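Local coordinates for protein urocanate hydratase (PDB 7NED) that catalyses the hydration of thiourocanate in bacterial ergothioneine catabolism, as a urocanase-family lyase that uses NAD+ as cofactor and also binds urocanate, at residues P350-L356 with P427-D433; A126-I130 with A492-L496. All coordinates share one frame. Residues are numbered along the deposited sequence.

Contact 1 of 2, residues P350-L356 with P427-D433. With URO ((2E)-3-(1H-imidazol-4-yl)acrylic acid), chain B.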
ATOM      1  N   PRO A 350     -14.973  15.317  -1.805  1.00 16.57           N
ATOM      2  CA  PRO A 350     -14.464  16.488  -2.560  1.00 14.85           C
ATOM      3  C   PRO A 350     -14.230  16.241  -4.044  1.00 18.32           C
ATOM      4  O   PRO A 350     -13.126  16.398  -4.572  1.00 16.10           O
ATOM      5  CB  PRO A 350     -13.174  16.831  -1.802  1.00 15.20           C
ATOM      6  CG  PRO A 350     -12.768  15.530  -1.115  1.00 16.13           C
ATOM      7  CD  PRO A 350     -14.077  14.953  -0.692  1.00 15.41           C
ATOM      8  N   PHE A 351     -15.320  15.961  -4.752  1.00 15.47           N
ATOM      9  CA  PHE A 351     -15.259  15.703  -6.183  1.00 15.89           C
ATOM     10  C   PHE A 351     -14.998  17.013  -6.927  1.00 15.43           C
ATOM     11  O   PHE A 351     -15.426  18.077  -6.491  1.00 16.75           O
ATOM     12  CB  PHE A 351     -16.562  14.986  -6.571  1.00 13.97           C
ATOM     13  CG  PHE A 351     -16.628  14.529  -7.987  1.00 18.30           C
ATOM     14  CD1 PHE A 351     -15.781  13.457  -8.357  1.00 14.70           C
ATOM     15  CD2 PHE A 351     -17.766  14.723  -8.736  1.00 16.99           C
ATOM     16  CE1 PHE A 351     -15.837  12.880  -9.607  1.00 17.79           C
ATOM     17  CE2 PHE A 351     -17.884  14.100  -9.983  1.00 16.45           C
ATOM     18  CZ  PHE A 351     -16.916  13.159 -10.423  1.00 18.05           C
ATOM     19  N   ARG A 352     -14.219  16.954  -7.996  1.00 15.57           N
ATOM     20  CA  ARG A 352     -13.805  18.182  -8.676  1.00 16.80           C
ATOM     21  C   ARG A 352     -13.640  17.882 -10.156  1.00 14.03           C
ATOM     22  O   ARG A 352     -13.491  16.730 -10.561  1.00 16.30           O
ATOM     23  CB  ARG A 352     -12.501  18.721  -8.072  1.00 16.30           C
ATOM     24  CG  ARG A 352     -11.365  17.654  -8.165  1.00 16.95           C
ATOM     25  CD  ARG A 352     -10.120  18.007  -7.359  1.00 17.84           C
ATOM     26  NE  ARG A 352     -10.367  18.206  -5.921  1.00 18.01           N
ATOM     27  CZ  ARG A 352      -9.406  18.501  -5.046  1.00 18.17           C
ATOM     28  NH1 ARG A 352      -8.136  18.589  -5.449  1.00 17.71           N
ATOM     29  NH2 ARG A 352      -9.706  18.740  -3.773  1.00 16.69           N
ATOM     30  N   TRP A 353     -13.642  18.928 -10.974  1.00 14.62           N
ATOM     31  CA  TRP A 353     -13.461  18.726 -12.400  1.00 14.61           C
ATOM     32  C   TRP A 353     -12.750  19.932 -12.983  1.00 15.42           C
ATOM     33  O   TRP A 353     -12.769  21.013 -12.412  1.00 15.04           O
ATOM     34  CB  TRP A 353     -14.799  18.468 -13.104  1.00 14.96           C
ATOM     35  CG  TRP A 353     -15.900  19.390 -12.701  1.00 17.42           C
ATOM     36  CD1 TRP A 353     -16.329  20.493 -13.386  1.00 13.62           C
ATOM     37  CD2 TRP A 353     -16.758  19.267 -11.558  1.00 16.91           C
ATOM     38  NE1 TRP A 353     -17.395  21.049 -12.744  1.00 15.35           N
ATOM     39  CE2 TRP A 353     -17.666  20.338 -11.608  1.00 15.15           C
ATOM     40  CE3 TRP A 353     -16.834  18.357 -10.486  1.00 16.20           C
ATOM     41  CZ2 TRP A 353     -18.637  20.548 -10.635  1.00 14.97           C
ATOM     42  CZ3 TRP A 353     -17.812  18.560  -9.506  1.00 13.59           C
ATOM     43  CH2 TRP A 353     -18.703  19.644  -9.592  1.00 16.77           C
ATOM     44  N   VAL A 354     -12.070  19.717 -14.100  1.00 14.63           N
ATOM     45  CA  VAL A 354     -11.223  20.738 -14.705  1.00 16.68           C
ATOM     46  C   VAL A 354     -11.570  20.872 -16.175  1.00 19.02           C
ATOM     47  O   VAL A 354     -11.638  19.866 -16.888  1.00 16.27           O
ATOM     48  CB  VAL A 354      -9.738  20.388 -14.536  1.00 16.99           C
ATOM     49  CG1 VAL A 354      -8.828  21.399 -15.281  1.00 18.53           C
ATOM     50  CG2 VAL A 354      -9.393  20.356 -13.038  1.00 15.28           C
ATOM     51  N   ALA A 355     -11.745  22.114 -16.637  1.00 14.87           N
ATOM     52  CA  ALA A 355     -12.026  22.366 -18.053  1.00 17.29           C
ATOM     53  C   ALA A 355     -10.694  22.384 -18.798  1.00 18.72           C
ATOM     54  O   ALA A 355      -9.997  23.395 -18.818  1.00 17.57           O
ATOM     55  CB  ALA A 355     -12.767  23.689 -18.219  1.00 16.93           C
ATOM     56  N   LEU A 356     -10.319  21.253 -19.396  1.00 17.71           N
ATOM     57  CA  LEU A 356      -9.026  21.155 -20.067  1.00 16.87           C
ATOM     58  C   LEU A 356      -8.909  22.100 -21.260  1.00 19.69           C
ATOM     59  O   LEU A 356      -7.785  22.435 -21.676  1.00 20.49           O
ATOM     60  CB  LEU A 356      -8.808  19.718 -20.514  1.00 15.26           C
ATOM     61  CG  LEU A 356      -8.789  18.752 -19.325  1.00 16.03           C
ATOM     62  CD1 LEU A 356      -9.147  17.320 -19.761  1.00 16.45           C
ATOM     63  CD2 LEU A 356      -7.437  18.772 -18.628  1.00 14.94           C
ATOM     64  N   PRO A 427     -12.616  18.424 -23.563  1.00 17.62           N
ATOM     65  CA  PRO A 427     -12.827  17.404 -22.532  1.00 15.52           C
ATOM     66  C   PRO A 427     -12.705  17.947 -21.119  1.00 15.46           C
ATOM     67  O   PRO A 427     -12.128  19.004 -20.861  1.00 16.32           O
ATOM     68  CB  PRO A 427     -11.723  16.370 -22.819  1.00 14.99           C
ATOM     69  CG  PRO A 427     -11.432  16.567 -24.285  1.00 20.98           C
ATOM     70  CD  PRO A 427     -11.526  18.069 -24.478  1.00 17.95           C
ATOM     71  N   ILE A 428     -13.225  17.164 -20.184  1.00 16.41           N
ATOM     72  CA  ILE A 428     -13.275  17.542 -18.776  1.00 15.43           C
ATOM     73  C   ILE A 428     -12.577  16.453 -17.974  1.00 16.12           C
ATOM     74  O   ILE A 428     -12.828  15.258 -18.178  1.00 16.67           O
ATOM     75  CB  ILE A 428     -14.723  17.731 -18.284  1.00 16.77           C
ATOM     76  CG1 ILE A 428     -15.460  18.784 -19.130  1.00 13.44           C
ATOM     77  CG2 ILE A 428     -14.752  18.014 -16.779  1.00 14.51           C
ATOM     78  CD1 ILE A 428     -14.920  20.227 -18.947  1.00 15.36           C
ATOM     79  N   ALA A 429     -11.706  16.852 -17.070  1.00 16.17           N
ATOM     80  CA  ALA A 429     -11.067  15.881 -16.187  1.00 16.61           C
ATOM     81  C   ALA A 429     -11.803  15.891 -14.863  1.00 16.72           C
ATOM     82  O   ALA A 429     -12.159  16.960 -14.360  1.00 16.44           O
ATOM     83  CB  ALA A 429      -9.594  16.220 -15.974  1.00 15.02           C
ATOM     84  N   PHE A 430     -12.054  14.697 -14.314  1.00 15.34           N
ATOM     85  CA  PHE A 430     -12.691  14.529 -13.015  1.00 14.15           C
ATOM     86  C   PHE A 430     -11.692  13.949 -12.023  1.00 18.90           C
ATOM     87  O   PHE A 430     -10.927  13.037 -12.350  1.00 14.75           O
ATOM     88  CB  PHE A 430     -13.896  13.599 -13.103  1.00 16.29           C
ATOM     89  CG  PHE A 430     -15.103  14.233 -13.733  1.00 17.05           C
ATOM     90  CD1 PHE A 430     -15.346  14.106 -15.102  1.00 15.58           C
ATOM     91  CD2 PHE A 430     -15.988  14.993 -12.944  1.00 15.02           C
ATOM     92  CE1 PHE A 430     -16.486  14.723 -15.672  1.00 20.37           C
ATOM     93  CE2 PHE A 430     -17.092  15.576 -13.493  1.00 15.09           C
ATOM     94  CZ  PHE A 430     -17.332  15.462 -14.869  1.00 16.82           C
ATOM     95  N   SER A 431     -11.701  14.463 -10.806  1.00 16.00           N
ATOM     96  CA  SER A 431     -10.858  13.818  -9.803  1.00 14.45           C
ATOM     97  C   SER A 431     -11.438  14.159  -8.436  1.00 17.27           C
ATOM     98  O   SER A 431     -12.641  14.424  -8.307  1.00 15.84           O
ATOM     99  CB  SER A 431      -9.387  14.234  -9.978  1.00 13.82           C
ATOM    100  OG  SER A 431      -8.529  13.540  -9.054  1.00 17.25           O
ATOM    101  N   ARG A 432     -10.598  14.108  -7.412  1.00 15.80           N
ATOM    102  CA  ARG A 432     -11.069  14.434  -6.087  1.00 16.09           C
ATOM    103  C   ARG A 432      -9.843  14.545  -5.201  1.00 15.97           C
ATOM    104  O   ARG A 432      -8.747  14.110  -5.560  1.00 15.64           O
ATOM    105  CB  ARG A 432     -12.040  13.376  -5.552  1.00 13.15           C
ATOM    106  CG  ARG A 432     -11.436  11.913  -5.652  1.00 13.37           C
ATOM    107  CD  ARG A 432     -12.085  10.896  -4.668  1.00 12.88           C
ATOM    108  NE  ARG A 432     -11.593   9.534  -4.933  1.00 13.55           N
ATOM    109  CZ  ARG A 432     -10.403   9.068  -4.537  1.00 12.54           C
ATOM    110  NH1 ARG A 432      -9.585   9.859  -3.857  1.00 12.34           N
ATOM    111  NH2 ARG A 432     -10.032   7.803  -4.821  1.00 12.86           N
ATOM    112  N   ASP A 433     -10.040  15.151  -4.046  1.00 13.28           N
ATOM    113  CA  ASP A 433      -9.019  15.029  -3.019  1.00 16.65           C
ATOM    114  C   ASP A 433      -8.947  13.576  -2.568  1.00 13.99           C
ATOM    115  O   ASP A 433      -9.858  12.784  -2.829  1.00 14.79           O
ATOM    116  CB  ASP A 433      -9.342  15.943  -1.829  1.00 18.04           C
ATOM    117  CG  ASP A 433      -8.136  16.135  -0.900  1.00 21.15           C
ATOM    118  OD1 ASP A 433      -7.007  15.685  -1.236  1.00 20.58           O
ATOM    119  OD2 ASP A 433      -8.315  16.752   0.161  1.00 27.62           O
TER
HETATM  120  OAA URO B 701      -7.598  19.585  -2.466  0.69 21.59           O
HETATM  121  CAI URO B 701      -6.362  19.248  -2.703  0.69 14.42           C
HETATM  122  OAB URO B 701      -5.881  19.289  -3.765  0.69 14.11           O
HETATM  123  CAC URO B 701      -5.524  18.752  -1.599  0.69 25.17           C
HETATM  124  CAD URO B 701      -6.023  18.660  -0.394  0.69 26.90           C
HETATM  125  CAJ URO B 701      -5.077  18.171   0.537  0.69 25.48           C
HETATM  126  CAF URO B 701      -5.136  18.219   1.898  0.69 28.08           C
HETATM  127  NAH URO B 701      -3.952  17.811   2.453  0.69 29.29           N
HETATM  128  CAE URO B 701      -3.188  17.511   1.427  0.69 24.87           C
HETATM  129  NAG URO B 701      -3.818  17.713   0.249  0.69 26.80           N
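F351, W353 and F430 form an aromatic cluster on one face of an antiparallel strand pair, 351-355 with 428-432, inside the mixed sheet of urocanase. F351 CZ comes within 3.3 Å of F430 CD2, the rings nearly parallel (16°) but slid apart, while W353 CB sits off-centre over the F430 ring, 4.1 Å from its centroid. A355 and I428 extend this apolar face, which helices 360-373 and 407-420 cover. Hydrogen-bonded pairs R352-S431 (R352 N to S431 O 3.0 Å, S431 N to R352 O 2.9 Å) and V354-A429 join the backbones, and L356 N to P427 O (3.2 Å) continues the pairing. R352 illustrates the principle that a buried sheet can present charge to a bound ligand from the face opposite its aromatic packing; its NH1 also bonds to Q128 O. D433, just past the strand pair, brings OD2 within 3.0 Å of urocanate CAD. The R352 guanidinium grips both carboxylate oxygens, NH1 to OAB at 2.9 Å and NH2 to OAA at 2.6 Å.

Contact 2 of 2, residues A126-I130 with A492-L496; sequences AWQYI and AGVTL
Q128 shows how one long side chain can join an irregular loop to a sheet when the two backbones stay apart. In loop 126-130, W127 takes a left-handed backbone conformation (phi 74°, psi 38°). Segment 492-496, in the middle of strand 490-498, is extended. Across the gap the nearest CA atoms are A126 to G493 and Q128 to T495, both 7.4 Å apart. Q128, with chi1 m and chi2 t, points toward the strand and donates from NE2 to T495 OG1 at 2.7 Å. T495 is an m rotamer with its side chain toward the loop, and a water links its OG1 (2.8 Å) to A126 O (2.7 Å). G493 lies where a CB would clash with Q128 OE1, so glycine suits this close approach; OE1 itself bonds to H434 NE2. The Q128 bond ties strand 490-498 to the loop that carries Y129, a urocanate-pocket residue. Around it, T495 packs on helix 17-31, V494 and A492 on helix 459-469, and the strand runs between 475-480 and 428-441.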
ATOM      1  N   ALA A 126       0.008  13.324  -8.065  1.00 13.44           N
ATOM      2  CA  ALA A 126      -0.956  12.755  -8.989  1.00 12.54           C
ATOM      3  C   ALA A 126      -1.624  13.811  -9.863  1.00 16.29           C
ATOM      4  O   ALA A 126      -2.449  13.457 -10.708  1.00 17.77           O
ATOM      5  CB  ALA A 126      -2.014  11.961  -8.217  1.00 16.46           C
ATOM      6  N   TRP A 127      -1.311  15.094  -9.644  1.00 12.91           N
ATOM      7  CA  TRP A 127      -1.598  16.205 -10.556  1.00 14.29           C
ATOM      8  C   TRP A 127      -3.100  16.463 -10.430  1.00 16.24           C
ATOM      9  O   TRP A 127      -3.791  16.726 -11.428  1.00 16.98           O
ATOM     10  CB  TRP A 127      -1.276  15.790 -11.981  1.00 15.66           C
ATOM     11  CG  TRP A 127       0.172  15.426 -12.125  1.00 14.54           C
ATOM     12  CD1 TRP A 127       1.208  15.623 -11.236  1.00 14.40           C
ATOM     13  CD2 TRP A 127       0.599  14.367 -12.981  1.00 12.93           C
ATOM     14  NE1 TRP A 127       2.317  14.862 -11.620  1.00 14.14           N
ATOM     15  CE2 TRP A 127       1.952  14.080 -12.685  1.00 13.73           C
ATOM     16  CE3 TRP A 127      -0.031  13.665 -14.015  1.00 15.16           C
ATOM     17  CZ2 TRP A 127       2.683  13.131 -13.395  1.00 16.19           C
ATOM     18  CZ3 TRP A 127       0.718  12.721 -14.740  1.00 14.54           C
ATOM     19  CH2 TRP A 127       2.051  12.462 -14.419  1.00 14.48           C
ATOM     20  N   GLN A 128      -3.643  16.349  -9.219  1.00 13.97           N
ATOM     21  CA  GLN A 128      -5.093  16.459  -9.042  1.00 14.17           C
ATOM     22  C   GLN A 128      -5.502  17.732  -8.309  1.00 17.76           C
ATOM     23  O   GLN A 128      -6.694  17.932  -8.027  1.00 17.31           O
ATOM     24  CB  GLN A 128      -5.637  15.195  -8.324  1.00 14.82           C
ATOM     25  CG  GLN A 128      -5.405  13.956  -9.178  1.00 14.04           C
ATOM     26  CD  GLN A 128      -5.506  12.604  -8.444  1.00 18.87           C
ATOM     27  OE1 GLN A 128      -5.277  12.488  -7.223  1.00 15.28           O
ATOM     28  NE2 GLN A 128      -5.796  11.556  -9.225  1.00 13.28           N
ATOM     29  N   TYR A 129      -4.523  18.578  -7.997  1.00 15.26           N
ATOM     30  CA  TYR A 129      -4.715  19.831  -7.308  1.00 15.72           C
ATOM     31  C   TYR A 129      -5.284  20.825  -8.296  1.00 16.88           C
ATOM     32  O   TYR A 129      -4.874  20.834  -9.466  1.00 15.69           O
ATOM     33  CB  TYR A 129      -3.361  20.275  -6.785  1.00 15.47           C
ATOM     34  CG  TYR A 129      -3.312  21.544  -6.005  1.00 14.10           C
ATOM     35  CD1 TYR A 129      -3.689  21.572  -4.678  1.00 18.95           C
ATOM     36  CD2 TYR A 129      -2.814  22.696  -6.582  1.00 14.89           C
ATOM     37  CE1 TYR A 129      -3.614  22.759  -3.952  1.00 21.66           C
ATOM     38  CE2 TYR A 129      -2.739  23.883  -5.867  1.00 19.89           C
ATOM     39  CZ  TYR A 129      -3.145  23.893  -4.542  1.00 18.69           C
ATOM     40  OH  TYR A 129      -3.096  25.043  -3.801  1.00 23.08           O
ATOM     41  N   ILE A 130      -6.290  21.589  -7.860  1.00 12.57           N
ATOM     42  CA  ILE A 130      -6.894  22.568  -8.754  1.00 15.77           C
ATOM     43  C   ILE A 130      -6.691  23.991  -8.267  1.00 18.09           C
ATOM     44  O   ILE A 130      -7.275  24.904  -8.830  1.00 21.32           O
ATOM     45  CB  ILE A 130      -8.388  22.301  -8.990  1.00 17.28           C
ATOM     46  CG1 ILE A 130      -9.207  22.430  -7.664  1.00 17.55           C
ATOM     47  CG2 ILE A 130      -8.546  20.928  -9.691  1.00 14.57           C
ATOM     48  CD1 ILE A 130     -10.696  22.483  -7.864  1.00 14.21           C
ATOM     49  N   ALA A 492      -5.303   7.094  -1.540  1.00 13.48           N
ATOM     50  CA  ALA A 492      -5.409   6.712  -2.943  1.00 12.70           C
ATOM     51  C   ALA A 492      -6.205   7.765  -3.690  1.00 13.53           C
ATOM     52  O   ALA A 492      -7.138   8.355  -3.137  1.00 13.83           O
ATOM     53  CB  ALA A 492      -6.075   5.316  -3.112  1.00 12.66           C
ATOM     54  N   GLY A 493      -5.818   8.027  -4.945  1.00 12.76           N
ATOM     55  CA  GLY A 493      -6.500   9.010  -5.761  1.00 12.52           C
ATOM     56  C   GLY A 493      -6.834   8.404  -7.109  1.00 12.83           C
ATOM     57  O   GLY A 493      -6.388   7.304  -7.439  1.00 14.26           O
ATOM     58  N   VAL A 494      -7.636   9.130  -7.878  1.00 12.39           N
ATOM     59  CA  VAL A 494      -8.129   8.620  -9.156  1.00 15.01           C
ATOM     60  C   VAL A 494      -8.436   9.805 -10.066  1.00 13.22           C
ATOM     61  O   VAL A 494      -8.927  10.836  -9.606  1.00 17.00           O
ATOM     62  CB  VAL A 494      -9.369   7.720  -8.950  1.00 15.23           C
ATOM     63  CG1 VAL A 494     -10.582   8.561  -8.403  1.00 12.01           C
ATOM     64  CG2 VAL A 494      -9.737   7.002 -10.252  1.00 15.56           C
ATOM     65  N   THR A 495      -8.094   9.691 -11.343  1.00 14.70           N
ATOM     66  CA  THR A 495      -8.456  10.722 -12.326  1.00 14.04           C
ATOM     67  C   THR A 495      -9.167  10.036 -13.475  1.00 16.01           C
ATOM     68  O   THR A 495      -8.779   8.926 -13.882  1.00 14.44           O
ATOM     69  CB  THR A 495      -7.217  11.460 -12.856  1.00 17.02           C
ATOM     70  OG1 THR A 495      -6.569  12.127 -11.768  1.00 17.82           O
ATOM     71  CG2 THR A 495      -7.598  12.462 -13.907  1.00 17.26           C
ATOM     72  N   LEU A 496     -10.221  10.683 -13.965  1.00 12.32           N
ATOM     73  CA  LEU A 496     -10.998  10.246 -15.120  1.00 15.23           C
ATOM     74  C   LEU A 496     -10.997  11.355 -16.146  1.00 15.57           C
ATOM     75  O   LEU A 496     -11.011  12.540 -15.784  1.00 15.83           O
ATOM     76  CB  LEU A 496     -12.439   9.911 -14.746  1.00 15.34           C
ATOM     77  CG  LEU A 496     -12.550   8.651 -13.875  1.00 16.51           C
ATOM     78  CD1 LEU A 496     -13.889   8.680 -13.138  1.00 16.27           C
ATOM     79  CD2 LEU A 496     -12.438   7.383 -14.760  1.00 18.13           C
TER
HETATM   80  O   HOH W   1      -4.315  13.536 -12.620  1.00 18.88           O

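How the contacts relate
Both contacts are buried, with centres about 8 Å apart, and they share a sheet in which strand 490-498 of contact 2 lies beside strand 428-441 of contact 1. F430 N to L496 O and S431 OG to V494 O, both 2.8 Å, hydrogen-bond these strands. Their chemistry differs with their role: contact 1 pairs two strands through regular backbone bonds and buries 689 Å², whereas contact 2 seats a loop by a side chain and a water, burying 130 Å². Each supplies residues of the urocanate pocket, R352 and D433 from contact 1 and Y129 from contact 2, and V354 CG2 packs on I130 CG2 (3.5 Å) between them.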